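Local coordinates for protein AceL NrdHF-1-1 Intein (Metagenome, PDB 6ZGQ) that is a naturally split class 3 intein, here fused into one chain by a short linker and made splice-inactive, whose active form would excise itself and join its flanking sequences, at residues 5-17 against 66-78. Residues are numbered along the deposited sequence; the frame is centred on the assembly and turned at random. Where two conformers were deposited one is given.
Sequences DEALLVGTKVTTK and FDQKVSPNHRMIY
His74 reaches back to the Glu6-Ala7 peptide, its ND1 donating to Glu6 O at 3.0 Å in a nearly straight bond (170°). The oxygen lies almost in the ring plane, yet the donor stands well above the plane of that carbonyl. Having CG anti to the backbone N (chi1 -178°) swings the imidazole toward 5-17, where Leu8 CD2 rests over one face, 3.6 Å from the ring centroid, in a CH-pi contact. The same methyl presses on Val70 CG1, a tight pair at 3.5 Å.

The next carbonyl is gripped twice: Ala7 O accepts from Ser71 N at 2.8 Å and from Ser71 OG at 3.1 Å, the hydroxyl approaching from above the carbonyl plane. Leu9 N to Lys69 O (3.0 Å) completes the single beta bridge of Leu8 with Val70. At the outer end, Asn73 ND2 and Asp5 OD1 come to 2.5 Å, doubtfully short for such a bond.

Further out, the type I turn from Ser71 to His74 sets the ring, whose NE2 is hydrogen-bonded to Thr153 OG1, itself held by Gln68. If Ala7 is the first intein residue, as sequence suggests, Glu6 O belongs to the N-terminal splice junction. The Ser-Pro-Asn-His turn then corresponds to the block B TxxH motif of the HINT fold, Ser71 replacing threonine, whose histidine in relatives contacts the scissile peptide, consistent with the bond to its carbonyl oxygen here.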
loop_
_atom_site.group_PDB
_atom_site.type_symbol
_atom_site.label_atom_id
_atom_site.label_comp_id
_atom_site.label_asym_id
_atom_site.label_seq_id
_atom_site.Cartn_x
_atom_site.Cartn_y
_atom_site.Cartn_z
ATOM N N ASP A 5 3.941 12.345 4.493
ATOM C CA ASP A 5 4.866 12.578 3.350
ATOM C C ASP A 5 4.847 11.362 2.417
ATOM O O ASP A 5 4.485 11.520 1.244
ATOM C CB ASP A 5 6.286 12.890 3.847
ATOM C CG ASP A 5 7.243 13.261 2.721
ATOM O OD1 ASP A 5 6.778 13.527 1.591
ATOM O OD2 ASP A 5 8.464 13.279 2.971
ATOM N N GLU A 6 5.206 10.185 2.965
ATOM C CA GLU A 6 5.245 8.880 2.267
ATOM C C GLU A 6 4.212 7.916 2.902
ATOM O O GLU A 6 4.451 6.703 2.986
ATOM C CB GLU A 6 6.671 8.305 2.353
ATOM C CG GLU A 6 7.037 7.318 1.255
ATOM C CD GLU A 6 8.537 7.194 1.048
ATOM O OE1 GLU A 6 9.207 6.604 1.922
ATOM O OE2 GLU A 6 9.047 7.685 0.013
ATOM N N ALA A 7 3.059 8.470 3.290
ATOM C CA ALA A 7 2.129 7.881 4.265
ATOM C C ALA A 7 0.801 7.452 3.624
ATOM O O ALA A 7 0.532 7.824 2.473
ATOM C CB ALA A 7 1.892 8.904 5.366
ATOM N N LEU A 8 0.008 6.671 4.371
ATOM C CA LEU A 8 -1.321 6.172 3.956
ATOM C C LEU A 8 -2.400 6.846 4.803
ATOM O O LEU A 8 -2.164 7.047 6.000
ATOM C CB LEU A 8 -1.396 4.655 4.169
ATOM C CG LEU A 8 -0.332 3.842 3.439
ATOM C CD1 LEU A 8 -0.213 2.446 4.027
ATOM C CD2 LEU A 8 -0.654 3.768 1.956
ATOM N N LEU A 9 -3.559 7.148 4.197
ATOM C CA LEU A 9 -4.684 7.823 4.876
ATOM C C LEU A 9 -5.054 7.053 6.137
ATOM O O LEU A 9 -5.061 5.814 6.105
ATOM C CB LEU A 9 -5.908 7.909 3.955
ATOM C CG LEU A 9 -7.100 8.680 4.523
ATOM C CD1 LEU A 9 -6.716 10.127 4.772
ATOM C CD2 LEU A 9 -8.292 8.597 3.588
ATOM N N VAL A 10 -5.349 7.772 7.227
ATOM C CA VAL A 10 -5.797 7.156 8.492
ATOM C C VAL A 10 -6.957 6.200 8.184
ATOM O O VAL A 10 -7.757 6.475 7.269
ATOM C CB VAL A 10 -6.200 8.214 9.560
ATOM C CG1 VAL A 10 -7.372 9.077 9.101
ATOM C CG2 VAL A 10 -6.510 7.559 10.901
ATOM N N GLY A 11 -6.998 5.070 8.898
ATOM C CA GLY A 11 -8.077 4.097 8.782
ATOM C C GLY A 11 -7.849 3.072 7.692
ATOM O O GLY A 11 -8.633 2.132 7.578
ATOM N N THR A 12 -6.813 3.264 6.866
ATOM C CA THR A 12 -6.296 2.187 6.007
ATOM C C THR A 12 -5.985 0.990 6.908
ATOM O O THR A 12 -5.266 1.158 7.894
ATOM C CB THR A 12 -5.026 2.637 5.259
ATOM O OG1 THR A 12 -5.381 3.669 4.338
ATOM C CG2 THR A 12 -4.375 1.490 4.479
ATOM N N LYS A 13 -6.534 -0.192 6.593
ATOM C CA LYS A 13 -6.259 -1.411 7.370
ATOM C C LYS A 13 -4.987 -2.078 6.842
ATOM O O LYS A 13 -4.782 -2.106 5.633
ATOM C CB LYS A 13 -7.448 -2.379 7.328
ATOM C CG LYS A 13 -8.591 -1.941 8.223
ATOM C CD LYS A 13 -9.775 -2.869 8.116
ATOM C CE LYS A 13 -10.958 -2.282 8.850
ATOM N NZ LYS A 13 -10.705 -2.121 10.308
ATOM N N VAL A 14 -4.140 -2.551 7.763
ATOM C CA VAL A 14 -2.902 -3.288 7.461
ATOM C C VAL A 14 -3.150 -4.747 7.860
ATOM O O VAL A 14 -3.596 -5.000 8.986
ATOM C CB VAL A 14 -1.690 -2.711 8.240
ATOM C CG1 VAL A 14 -0.471 -3.623 8.144
ATOM C CG2 VAL A 14 -1.348 -1.308 7.747
ATOM N N THR A 15 -2.911 -5.677 6.932
ATOM C CA THR A 15 -3.082 -7.113 7.202
ATOM C C THR A 15 -1.960 -7.577 8.123
ATOM O O THR A 15 -0.799 -7.304 7.831
ATOM C CB THR A 15 -3.163 -7.900 5.889
ATOM O OG1 THR A 15 -4.301 -7.395 5.197
ATOM C CG2 THR A 15 -3.328 -9.405 6.109
ATOM N N THR A 16 -2.347 -8.197 9.247
ATOM C CA THR A 16 -1.445 -8.738 10.281
ATOM C C THR A 16 -1.758 -10.236 10.428
ATOM O O THR A 16 -2.705 -10.703 9.778
ATOM C CB THR A 16 -1.601 -7.992 11.635
ATOM O OG1 THR A 16 -2.738 -8.482 12.355
ATOM C CG2 THR A 16 -1.755 -6.493 11.436
ATOM N N LYS A 17 -0.973 -10.961 11.241
ATOM C CA LYS A 17 -1.191 -12.400 11.500
ATOM C C LYS A 17 -2.555 -12.646 12.168
ATOM O O LYS A 17 -3.139 -13.708 11.963
ATOM C CB LYS A 17 -0.066 -13.015 12.361
ATOM C CG LYS A 17 -0.004 -14.549 12.286
ATOM C CD LYS A 17 0.958 -15.186 13.282
ATOM C CE LYS A 17 0.693 -16.682 13.407
ATOM N NZ LYS A 17 1.688 -17.383 14.264
ATOM N N PHE A 66 -8.562 -2.918 -6.648
ATOM C CA PHE A 66 -7.435 -2.130 -6.113
ATOM C C PHE A 66 -7.970 -0.766 -5.627
ATOM O O PHE A 66 -8.618 -0.033 -6.391
ATOM C CB PHE A 66 -6.356 -1.958 -7.203
ATOM C CG PHE A 66 -5.069 -1.333 -6.721
ATOM C CD1 PHE A 66 -4.127 -2.084 -6.038
ATOM C CD2 PHE A 66 -4.794 0.001 -6.978
ATOM C CE1 PHE A 66 -2.945 -1.509 -5.603
ATOM C CE2 PHE A 66 -3.618 0.584 -6.542
ATOM C CZ PHE A 66 -2.692 -0.171 -5.847
ATOM N N ASP A 67 -7.736 -0.453 -4.350
ATOM C CA ASP A 67 -8.040 0.878 -3.787
ATOM C C ASP A 67 -6.976 1.239 -2.754
ATOM O O ASP A 67 -6.850 0.529 -1.751
ATOM C CB ASP A 67 -9.432 0.915 -3.138
ATOM C CG ASP A 67 -9.949 2.336 -2.916
ATOM O OD1 ASP A 67 -9.328 3.093 -2.139
ATOM O OD2 ASP A 67 -10.969 2.693 -3.532
ATOM N N GLN A 68 -6.217 2.310 -3.023
ATOM C CA GLN A 68 -5.234 2.879 -2.086
ATOM C C GLN A 68 -5.409 4.408 -2.047
ATOM O O GLN A 68 -5.634 5.031 -3.095
ATOM C CB GLN A 68 -3.807 2.470 -2.482
ATOM C CG GLN A 68 -3.597 0.962 -2.397
ATOM C CD GLN A 68 -2.156 0.524 -2.530
ATOM O OE1 GLN A 68 -1.239 1.336 -2.678
ATOM N NE2 GLN A 68 -1.949 -0.786 -2.477
ATOM N N LYS A 69 -5.367 4.966 -0.831
ATOM C CA LYS A 69 -5.445 6.405 -0.570
ATOM C C LYS A 69 -4.135 6.776 0.143
ATOM O O LYS A 69 -3.922 6.383 1.298
ATOM C CB LYS A 69 -6.703 6.719 0.261
ATOM C CG LYS A 69 -8.002 6.349 -0.457
ATOM C CD LYS A 69 -9.248 6.696 0.344
ATOM C CE LYS A 69 -10.504 6.095 -0.269
ATOM N NZ LYS A 69 -10.708 4.682 0.154
ATOM N N VAL A 70 -3.254 7.473 -0.576
ATOM C CA VAL A 70 -1.853 7.643 -0.182
ATOM C C VAL A 70 -1.424 9.120 -0.306
ATOM O O VAL A 70 -2.085 9.898 -1.015
ATOM C CB VAL A 70 -0.960 6.705 -1.038
ATOM C CG1 VAL A 70 -1.527 5.287 -1.054
ATOM C CG2 VAL A 70 -0.814 7.213 -2.468
ATOM N N SER A 71 -0.347 9.487 0.397
ATOM C CA SER A 71 0.277 10.817 0.288
ATOM C C SER A 71 0.998 10.944 -1.059
ATOM O O SER A 71 1.322 9.936 -1.678
ATOM C CB SER A 71 1.259 11.041 1.440
ATOM O OG SER A 71 0.608 10.891 2.687
ATOM N N PRO A 72 1.250 12.181 -1.528
ATOM C CA PRO A 72 1.957 12.389 -2.800
ATOM C C PRO A 72 3.266 11.595 -2.985
ATOM O O PRO A 72 3.502 11.100 -4.089
ATOM C CB PRO A 72 2.246 13.892 -2.795
ATOM C CG PRO A 72 1.131 14.474 -1.988
ATOM C CD PRO A 72 0.846 13.460 -0.913
ATOM N N ASN A 73 4.066 11.465 -1.916
ATOM C CA ASN A 73 5.402 10.833 -1.969
ATOM C C ASN A 73 5.392 9.408 -1.424
ATOM O O ASN A 73 6.465 8.854 -1.173
ATOM C CB ASN A 73 6.457 11.655 -1.209
ATOM C CG ASN A 73 6.622 13.050 -1.769
ATOM O OD1 ASN A 73 6.672 13.238 -2.983
ATOM N ND2 ASN A 73 6.705 14.032 -0.893
ATOM N N HIS A 74 4.199 8.832 -1.236
ATOM C CA HIS A 74 4.043 7.414 -0.876
ATOM C C HIS A 74 4.565 6.536 -2.017
ATOM O O HIS A 74 4.334 6.861 -3.190
ATOM C CB HIS A 74 2.590 7.059 -0.588
ATOM C CG HIS A 74 2.418 5.638 -0.181
ATOM N ND1 HIS A 74 2.852 5.169 1.037
ATOM C CD2 HIS A 74 1.902 4.576 -0.839
ATOM C CE1 HIS A 74 2.587 3.880 1.124
ATOM N NE2 HIS A 74 2.020 3.492 -0.005
ATOM N N ARG A 75 5.267 5.453 -1.670
ATOM C CA ARG A 75 5.843 4.526 -2.648
ATOM C C ARG A 75 4.743 3.571 -3.133
ATOM O O ARG A 75 4.175 2.821 -2.323
ATOM C CB ARG A 75 7.035 3.771 -2.035
ATOM C CG ARG A 75 8.244 4.667 -1.771
ATOM C CD ARG A 75 9.281 4.010 -0.877
ATOM N NE ARG A 75 9.855 2.804 -1.488
ATOM C CZ ARG A 75 9.621 1.545 -1.103
ATOM N NH1 ARG A 75 8.823 1.267 -0.082
ATOM N NH2 ARG A 75 10.201 0.541 -1.747
ATOM N N MET A 76 4.401 3.659 -4.424
ATOM C CA MET A 76 3.494 2.707 -5.075
ATOM C C MET A 76 4.345 1.549 -5.583
ATOM O O MET A 76 5.445 1.792 -6.091
ATOM C CB MET A 76 2.729 3.368 -6.225
ATOM C CG MET A 76 1.859 4.532 -5.778
ATOM S SD MET A 76 0.681 4.049 -4.502
ATOM C CE MET A 76 -0.464 3.068 -5.472
ATOM N N ILE A 77 3.849 0.322 -5.384
ATOM C CA ILE A 77 4.548 -0.928 -5.713
ATOM C C ILE A 77 3.774 -1.579 -6.861
ATOM O O ILE A 77 2.547 -1.721 -6.779
ATOM C CB ILE A 77 4.630 -1.857 -4.471
ATOM C CG1 ILE A 77 5.364 -1.156 -3.312
ATOM C CG2 ILE A 77 5.300 -3.187 -4.804
ATOM C CD1 ILE A 77 6.816 -0.801 -3.579
ATOM N N TYR A 78 4.486 -1.899 -7.944
ATOM C CA TYR A 78 3.899 -2.532 -9.126
ATOM C C TYR A 78 4.915 -3.530 -9.674
ATOM O O TYR A 78 6.096 -3.449 -9.304
ATOM C CB TYR A 78 3.506 -1.471 -10.165
ATOM C CG TYR A 78 4.638 -0.610 -10.669
ATOM C CD1 TYR A 78 5.032 0.527 -9.979
ATOM C CD2 TYR A 78 5.303 -0.923 -11.846
ATOM C CE1 TYR A 78 6.063 1.323 -10.443
ATOM C CE2 TYR A 78 6.340 -0.136 -12.318
ATOM C CZ TYR A 78 6.713 0.990 -11.613
ATOM O OH TYR A 78 7.738 1.782 -12.066
HETATM O O HOH W 1 -4.812 3.011 1.493
#